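Local coordinates for POP2 (Saccharomyces cerevisiae, PDB 1UOC), which degrades RNA from the 3' end with a preference for poly(A), as a nuclease subunit of the CCR4-NOT mRNA deadenylase complex, at residues E116-L121 with I126-H131; W158-Y161 with Y165-G168; F169-L174 with H191-N196. All coordinates share one frame; numbering follows the deposited sequence.

Interaction 1 of 3, residues E116-L121 with I126-H131; sequences ESLELL and INFEKH
Leu118 and Leu121 meet Ile126 and Phe128 across the short connection between the consecutive helices 115-123 and 128-134 of the CAF1 family ribonuclease domain. The nearest CA atoms are those of Leu121 and Ile126, 5.9 Å apart, and 202 Å² of surface is buried in all. Phe128 has its CG anti to its own carbonyl carbon (chi1 -67°), from where the ring reaches across to helix 115-123. The far ring carbon makes the contact, Phe128 CZ standing 3.9 Å from Leu118 CD2 and 4.1 Å from Leu121 CB. Both leucine side chains run at roughly a right angle to the phenylalanine and approach its ring obliquely. In the plane of that ring, at its edge, lies the backbone oxygen of Leu118, 4.0 Å from Phe128 CZ. Ile126 CG2 sits 3.9 Å above one face of the Phe128 ring, displaced toward the rim. The other branch of Ile126 turns to the last turn of helix 115-123, where CG1 comes within 3.1 Å of Leu121 O, a tight approach, and 4.2 Å from Leu121 CD2. Beyond the two segments, the Phe128 ring meets that of Phe106, and Leu121 also touches Val48 and Glu46 of strand 40-48; Glu46 is a predicted ligand of the catalytic metal. No hydrogen bond crosses between the segments, so their contact is van der Waals in kind, apolar apart from the approaches to backbone oxygens. The slightly positive ring edge of Phe128 facing the Leu118 carbonyl oxygen can add, at that distance, only a faint electrostatic attraction.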
# COMPACT_ATOMS: atom_id res chain seq x y z
N GLU A 116 4.07 -23.67 -6.82
CA GLU A 116 3.53 -22.74 -7.81
C GLU A 116 3.72 -21.32 -7.28
O GLU A 116 4.09 -20.41 -8.01
CB GLU A 116 2.04 -23.03 -8.03
CG GLU A 116 1.32 -22.10 -9.01
CD GLU A 116 -0.08 -22.61 -9.37
OE1 GLU A 116 -0.18 -23.71 -9.96
OE2 GLU A 116 -1.07 -21.91 -9.06
N SER A 117 3.47 -21.15 -5.99
CA SER A 117 3.62 -19.86 -5.34
C SER A 117 5.09 -19.51 -5.15
O SER A 117 5.52 -18.41 -5.47
CB SER A 117 2.93 -19.88 -3.97
OG SER A 117 1.53 -20.05 -4.11
N LEU A 118 5.85 -20.47 -4.63
CA LEU A 118 7.27 -20.24 -4.40
C LEU A 118 8.01 -19.97 -5.70
O LEU A 118 8.90 -19.12 -5.75
CB LEU A 118 7.87 -21.42 -3.63
CG LEU A 118 7.30 -21.53 -2.21
CD1 LEU A 118 7.73 -22.83 -1.55
CD2 LEU A 118 7.75 -20.34 -1.40
N GLU A 119 7.64 -20.68 -6.76
CA GLU A 119 8.29 -20.46 -8.05
C GLU A 119 7.82 -19.13 -8.61
O GLU A 119 8.57 -18.42 -9.28
CB GLU A 119 7.97 -21.61 -9.01
CG GLU A 119 8.76 -22.88 -8.71
CD GLU A 119 10.25 -22.71 -8.96
OE1 GLU A 119 10.72 -23.09 -10.06
OE2 GLU A 119 10.95 -22.19 -8.07
N LEU A 120 6.57 -18.79 -8.33
CA LEU A 120 5.99 -17.54 -8.78
C LEU A 120 6.82 -16.42 -8.15
O LEU A 120 7.31 -15.52 -8.84
CB LEU A 120 4.53 -17.44 -8.34
CG LEU A 120 3.50 -16.92 -9.34
CD1 LEU A 120 2.10 -17.03 -8.74
CD2 LEU A 120 3.82 -15.48 -9.73
N LEU A 121 6.97 -16.48 -6.83
CA LEU A 121 7.74 -15.49 -6.08
C LEU A 121 9.16 -15.35 -6.62
O LEU A 121 9.67 -14.24 -6.74
CB LEU A 121 7.81 -15.88 -4.60
CG LEU A 121 6.57 -15.59 -3.76
CD1 LEU A 121 6.69 -16.27 -2.41
CD2 LEU A 121 6.42 -14.09 -3.61
N ILE A 126 12.67 -12.47 -5.92
CA ILE A 126 12.73 -12.74 -4.49
C ILE A 126 13.86 -13.71 -4.21
O ILE A 126 13.83 -14.86 -4.66
CB ILE A 126 11.41 -13.38 -3.96
CG1 ILE A 126 10.22 -12.45 -4.21
CG2 ILE A 126 11.53 -13.67 -2.48
CD1 ILE A 126 10.32 -11.12 -3.51
N ASN A 127 14.88 -13.26 -3.48
CA ASN A 127 15.99 -14.13 -3.12
C ASN A 127 15.70 -14.55 -1.69
O ASN A 127 15.82 -13.75 -0.75
CB ASN A 127 17.32 -13.39 -3.21
CG ASN A 127 18.51 -14.28 -2.84
OD1 ASN A 127 19.59 -14.13 -3.39
ND2 ASN A 127 18.30 -15.19 -1.90
N PHE A 128 15.29 -15.80 -1.52
CA PHE A 128 14.94 -16.32 -0.21
C PHE A 128 16.11 -16.33 0.77
O PHE A 128 15.90 -16.19 1.98
CB PHE A 128 14.36 -17.73 -0.34
CG PHE A 128 13.03 -17.78 -1.04
CD1 PHE A 128 11.91 -17.18 -0.47
CD2 PHE A 128 12.90 -18.42 -2.26
CE1 PHE A 128 10.68 -17.22 -1.13
CE2 PHE A 128 11.67 -18.47 -2.92
CZ PHE A 128 10.56 -17.86 -2.35
N GLU A 129 17.33 -16.47 0.27
CA GLU A 129 18.47 -16.51 1.17
C GLU A 129 18.72 -15.16 1.84
O GLU A 129 19.19 -15.10 2.98
CB GLU A 129 19.73 -16.96 0.43
CG GLU A 129 20.85 -17.32 1.38
CD GLU A 129 22.00 -18.04 0.71
OE1 GLU A 129 22.67 -18.83 1.41
OE2 GLU A 129 22.24 -17.82 -0.50
N LYS A 130 18.43 -14.09 1.13
CA LYS A 130 18.60 -12.75 1.68
C LYS A 130 17.55 -12.52 2.77
O LYS A 130 17.82 -11.85 3.76
CB LYS A 130 18.45 -11.70 0.58
CG LYS A 130 19.55 -11.70 -0.46
CD LYS A 130 19.33 -10.56 -1.43
CE LYS A 130 20.49 -10.40 -2.40
NZ LYS A 130 20.16 -9.40 -3.47
N HIS A 131 16.37 -13.08 2.57
CA HIS A 131 15.27 -12.92 3.53
C HIS A 131 15.53 -13.68 4.81
O HIS A 131 15.18 -13.23 5.91
CB HIS A 131 13.96 -13.39 2.90
CG HIS A 131 13.34 -12.37 1.99
ND1 HIS A 131 12.49 -11.38 2.45
CD2 HIS A 131 13.48 -12.15 0.66
CE1 HIS A 131 12.14 -10.60 1.45
NE2 HIS A 131 12.73 -11.04 0.35

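Interaction 2 of 3, residues W158-Y161 with Y165-G168; sequences WITY and YDLG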
# COMPACT_ATOMS: atom_id res chain seq x y z
N TRP A 158 -3.36 8.28 3.61
CA TRP A 158 -2.90 6.96 3.16
C TRP A 158 -3.58 6.58 1.86
O TRP A 158 -4.77 6.84 1.67
CB TRP A 158 -3.18 5.89 4.21
CG TRP A 158 -2.20 5.87 5.35
CD1 TRP A 158 -2.24 6.62 6.49
CD2 TRP A 158 -1.05 5.02 5.47
NE1 TRP A 158 -1.19 6.29 7.32
CE2 TRP A 158 -0.44 5.31 6.71
CE3 TRP A 158 -0.48 4.04 4.65
CZ2 TRP A 158 0.72 4.66 7.15
CZ3 TRP A 158 0.69 3.39 5.08
CH2 TRP A 158 1.27 3.70 6.32
N ILE A 159 -2.82 5.97 0.97
CA ILE A 159 -3.31 5.54 -0.35
C ILE A 159 -3.14 4.03 -0.44
O ILE A 159 -2.06 3.50 -0.16
CB ILE A 159 -2.49 6.19 -1.49
CG1 ILE A 159 -2.53 7.71 -1.34
CG2 ILE A 159 -3.04 5.76 -2.85
CD1 ILE A 159 -3.93 8.31 -1.45
N THR A 160 -4.21 3.34 -0.82
CA THR A 160 -4.18 1.89 -0.92
C THR A 160 -4.90 1.43 -2.17
O THR A 160 -5.58 2.21 -2.84
CB THR A 160 -4.88 1.27 0.30
OG1 THR A 160 -4.79 -0.15 0.24
CG2 THR A 160 -6.36 1.69 0.33
N TYR A 161 -4.74 0.15 -2.49
CA TYR A 161 -5.38 -0.45 -3.66
C TYR A 161 -5.87 -1.78 -3.11
O TYR A 161 -5.06 -2.58 -2.65
CB TYR A 161 -4.38 -0.69 -4.79
CG TYR A 161 -4.97 -0.49 -6.16
CD1 TYR A 161 -5.11 0.79 -6.70
CD2 TYR A 161 -5.48 -1.57 -6.89
CE1 TYR A 161 -5.73 0.99 -7.93
CE2 TYR A 161 -6.11 -1.39 -8.11
CZ TYR A 161 -6.24 -0.10 -8.62
OH TYR A 161 -6.89 0.10 -9.82
N TYR A 165 -7.27 -6.20 2.71
CA TYR A 165 -6.17 -7.08 3.10
C TYR A 165 -4.91 -6.39 3.59
O TYR A 165 -4.25 -6.88 4.51
CB TYR A 165 -5.84 -8.03 1.95
CG TYR A 165 -6.73 -9.25 1.93
CD1 TYR A 165 -8.10 -9.12 1.69
CD2 TYR A 165 -6.22 -10.52 2.20
CE1 TYR A 165 -8.94 -10.24 1.73
CE2 TYR A 165 -7.05 -11.63 2.24
CZ TYR A 165 -8.41 -11.49 2.01
OH TYR A 165 -9.23 -12.59 2.07
N ASP A 166 -4.55 -5.26 2.98
CA ASP A 166 -3.34 -4.56 3.41
C ASP A 166 -3.55 -3.99 4.80
O ASP A 166 -2.72 -4.17 5.69
CB ASP A 166 -2.97 -3.46 2.42
CG ASP A 166 -2.55 -4.00 1.06
OD1 ASP A 166 -2.33 -5.22 0.96
OD2 ASP A 166 -2.42 -3.22 0.10
N LEU A 167 -4.68 -3.30 4.97
CA LEU A 167 -5.05 -2.70 6.25
C LEU A 167 -5.30 -3.80 7.28
O LEU A 167 -4.90 -3.69 8.44
CB LEU A 167 -6.30 -1.85 6.07
CG LEU A 167 -6.08 -0.44 5.53
CD1 LEU A 167 -4.89 -0.41 4.58
CD2 LEU A 167 -7.35 0.05 4.85
N GLY A 168 -5.97 -4.86 6.85
CA GLY A 168 -6.22 -5.97 7.75
C GLY A 168 -4.90 -6.36 8.37
O GLY A 168 -4.75 -6.39 9.59
O HOH W 1 -2.68 -1.01 -1.09
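Thr160 and Asp166 face each other without a direct hydrogen bond: Thr160 OG1 and Asp166 OD2 are 3.9 Å apart, and Asp166 OD2 is equally far from Tyr161 O. A water joins the two segments instead. It accepts from Tyr161 N at 2.7 Å and can donate to Asp166 OD2 at 2.5 Å, though other acceptors are also within its reach; the angle at the water between these two partners is about 133°. Thr160 OG1 is 2.6 Å from the same water; its position anti to the Thr160 backbone N (chi1 -177°) brings it there. The other carboxylate oxygen, Asp166 OD1, is hydrogen-bonded to Thr45, so each oxygen has its own partner. These residues sit where strand 157-160, parallel to strand 40-48 in the central sheet, passes into helix 165-174 of the DEDD nuclease domain. Asp166 is a predicted ligand of the catalytic divalent metal, along with Ser44, Glu46 and Gln250. Van der Waals contact is slight: Leu167 CD1 comes to 4.3 Å from Thr160 OG1, while the same leucine touches Phe197 on strand 197-199. The Tyr161 side chain packs on helix 200-207, and its hydroxyl is hydrogen-bonded to the carbonyl oxygen of Tyr227.

Interaction 3 of 3, residues F169-L174 with H191-N196; sequences FLINIL and HQYMPN. With XE (xenon), chain D.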
# COMPACT_ATOMS: atom_id res chain seq x y z
N PHE A 169 -3.92 -6.64 7.51
CA PHE A 169 -2.57 -7.00 7.94
C PHE A 169 -1.95 -5.92 8.82
O PHE A 169 -1.55 -6.19 9.96
CB PHE A 169 -1.69 -7.25 6.71
CG PHE A 169 -0.22 -6.98 6.94
CD1 PHE A 169 0.49 -7.68 7.92
CD2 PHE A 169 0.43 -6.00 6.21
CE1 PHE A 169 1.83 -7.40 8.16
CE2 PHE A 169 1.77 -5.71 6.43
CZ PHE A 169 2.48 -6.41 7.41
N LEU A 170 -1.85 -4.69 8.31
CA LEU A 170 -1.28 -3.58 9.08
C LEU A 170 -1.86 -3.51 10.49
O LEU A 170 -1.12 -3.46 11.47
CB LEU A 170 -1.52 -2.24 8.38
CG LEU A 170 -0.41 -1.73 7.45
CD1 LEU A 170 -0.73 -0.31 6.99
CD2 LEU A 170 0.91 -1.76 8.20
N ILE A 171 -3.19 -3.51 10.57
CA ILE A 171 -3.87 -3.46 11.86
C ILE A 171 -3.48 -4.67 12.70
O ILE A 171 -3.29 -4.57 13.90
CB ILE A 171 -5.42 -3.43 11.68
CG1 ILE A 171 -5.97 -2.08 12.11
CG2 ILE A 171 -6.08 -4.54 12.50
CD1 ILE A 171 -7.47 -2.03 12.13
N ASN A 172 -3.36 -5.82 12.04
CA ASN A 172 -3.01 -7.06 12.72
C ASN A 172 -1.65 -7.01 13.42
O ASN A 172 -1.47 -7.58 14.50
CB ASN A 172 -3.02 -8.22 11.73
CG ASN A 172 -2.94 -9.57 12.40
OD1 ASN A 172 -2.38 -10.52 11.86
ND2 ASN A 172 -3.53 -9.67 13.59
N ILE A 173 -0.69 -6.32 12.80
CA ILE A 173 0.64 -6.21 13.38
C ILE A 173 0.73 -5.04 14.35
O ILE A 173 1.34 -5.14 15.41
CB ILE A 173 1.72 -6.04 12.28
CG1 ILE A 173 1.48 -4.76 11.49
CG2 ILE A 173 1.70 -7.23 11.36
CD1 ILE A 173 2.57 -4.46 10.46
N LEU A 174 0.10 -3.92 13.98
CA LEU A 174 0.10 -2.73 14.83
C LEU A 174 -0.57 -2.98 16.17
O LEU A 174 -0.24 -2.33 17.16
CB LEU A 174 -0.60 -1.57 14.13
CG LEU A 174 0.14 -0.85 13.00
CD1 LEU A 174 -0.80 0.11 12.30
CD2 LEU A 174 1.34 -0.11 13.58
N HIS A 191 -9.99 3.29 11.07
CA HIS A 191 -10.15 4.74 11.02
C HIS A 191 -9.32 5.42 12.11
O HIS A 191 -8.90 6.56 11.94
CB HIS A 191 -11.62 5.16 11.14
CG HIS A 191 -12.47 4.73 9.97
ND1 HIS A 191 -12.06 4.87 8.66
CD2 HIS A 191 -13.71 4.18 9.93
CE1 HIS A 191 -13.01 4.42 7.86
NE2 HIS A 191 -14.02 4.00 8.60
N GLN A 192 -9.08 4.72 13.22
CA GLN A 192 -8.29 5.28 14.32
C GLN A 192 -6.80 5.35 13.96
O GLN A 192 -6.13 6.32 14.29
CB GLN A 192 -8.48 4.46 15.60
CG GLN A 192 -9.86 4.63 16.25
CD GLN A 192 -10.17 6.09 16.51
OE1 GLN A 192 -9.30 6.87 16.87
NE2 GLN A 192 -11.42 6.47 16.31
N TYR A 193 -6.29 4.32 13.28
CA TYR A 193 -4.88 4.30 12.87
C TYR A 193 -4.64 5.11 11.61
O TYR A 193 -3.57 5.69 11.43
CB TYR A 193 -4.39 2.87 12.65
CG TYR A 193 -4.13 2.11 13.93
CD1 TYR A 193 -4.92 1.01 14.27
CD2 TYR A 193 -3.12 2.50 14.81
CE1 TYR A 193 -4.70 0.32 15.46
CE2 TYR A 193 -2.89 1.82 15.99
CZ TYR A 193 -3.69 0.73 16.32
OH TYR A 193 -3.48 0.08 17.50
N MET A 194 -5.63 5.14 10.73
CA MET A 194 -5.51 5.88 9.47
C MET A 194 -6.75 6.73 9.29
O MET A 194 -7.66 6.37 8.54
CB MET A 194 -5.37 4.92 8.28
CG MET A 194 -4.22 3.94 8.38
SD MET A 194 -4.01 2.99 6.87
CE MET A 194 -5.64 2.34 6.70
N PRO A 195 -6.81 7.87 9.99
CA PRO A 195 -7.94 8.81 9.94
C PRO A 195 -8.17 9.48 8.59
O PRO A 195 -9.17 10.17 8.38
CB PRO A 195 -7.60 9.82 11.04
CG PRO A 195 -6.08 9.80 11.05
CD PRO A 195 -5.77 8.33 10.92
N ASN A 196 -7.25 9.27 7.66
CA ASN A 196 -7.38 9.89 6.34
C ASN A 196 -6.81 8.94 5.29
O ASN A 196 -5.60 8.84 5.13
CB ASN A 196 -6.61 11.22 6.35
CG ASN A 196 -6.85 12.06 5.11
OD1 ASN A 196 -7.55 11.65 4.19
ND2 ASN A 196 -6.26 13.25 5.09
XE XE D . -4.47 0.08 9.86
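Ile171 and Tyr193 mark the closest backbone approach between segments 169-174 and 191-196, their CA atoms 7.9 Å apart; right after Tyr193 the chain leaves helical geometry at Met194. That spacing leaves room for one layer of side chains, and Tyr193 contributes the largest share. Its CG lies anti to its carbonyl carbon (chi1 -76°), and its ring extends toward the helix opposite. Leu174 CD1 lies over one face of this ring, displaced toward the rim, and is 4.2 Å from Tyr193 CD2; the two side chains slide past each other in opposite directions. Ile171 arrives differently, crossing the tyrosine at about a right angle, with CG1 at an oblique position 3.9 Å from Tyr193 CD1. The same CG1 of Ile171 is also the nearest atom to a bound xenon, at 3.5 Å. Tyr193 CB touches the xenon at 3.9 Å and Leu170 CB at 4.0 Å. Met194 completes this part of the site, with its CG 4.1 Å and its SD 4.2 Å from the xenon. Leu167, one turn back along helix 165-174, approaches it through its backbone oxygen. Beyond the two segments, Tyr193 and Leu174 pack on Met146 of helix 138-146 and on Met151. No hydrogen bond crosses here, and the side-chain atoms nearest the xenon are aliphatic carbons and a thioether. A noble gas offers neither charge nor hydrogen bonds, so its binding probably rests mainly on dispersion with polarisable carbon and sulfur, and its position marks a largely apolar environment between helix 165-174 and residues 193-194.

The three contacts follow in series along the chain. Interactions 2 and 3 are neighbours, centres 9 Å apart, and share helix 165-174: its first turn faces strand 157-160, and Ile171 and Leu174 further along meet the end of helix 183-193. They meet directly: Trp158 N is 2.8 Å from Asn196 O, a probable hydrogen bond, and the Trp158 ring packs on Met194. Interaction 1 stands apart, with its centre about 23 and 28 Å from those of interactions 2 and 3. The central sheet relates them: strand 40-48, where Leu121 packs against Glu46, lies parallel beside strand 157-160. Asp166 belongs to interaction 2, so two predicted metal ligands are bordered by different parts of the fold.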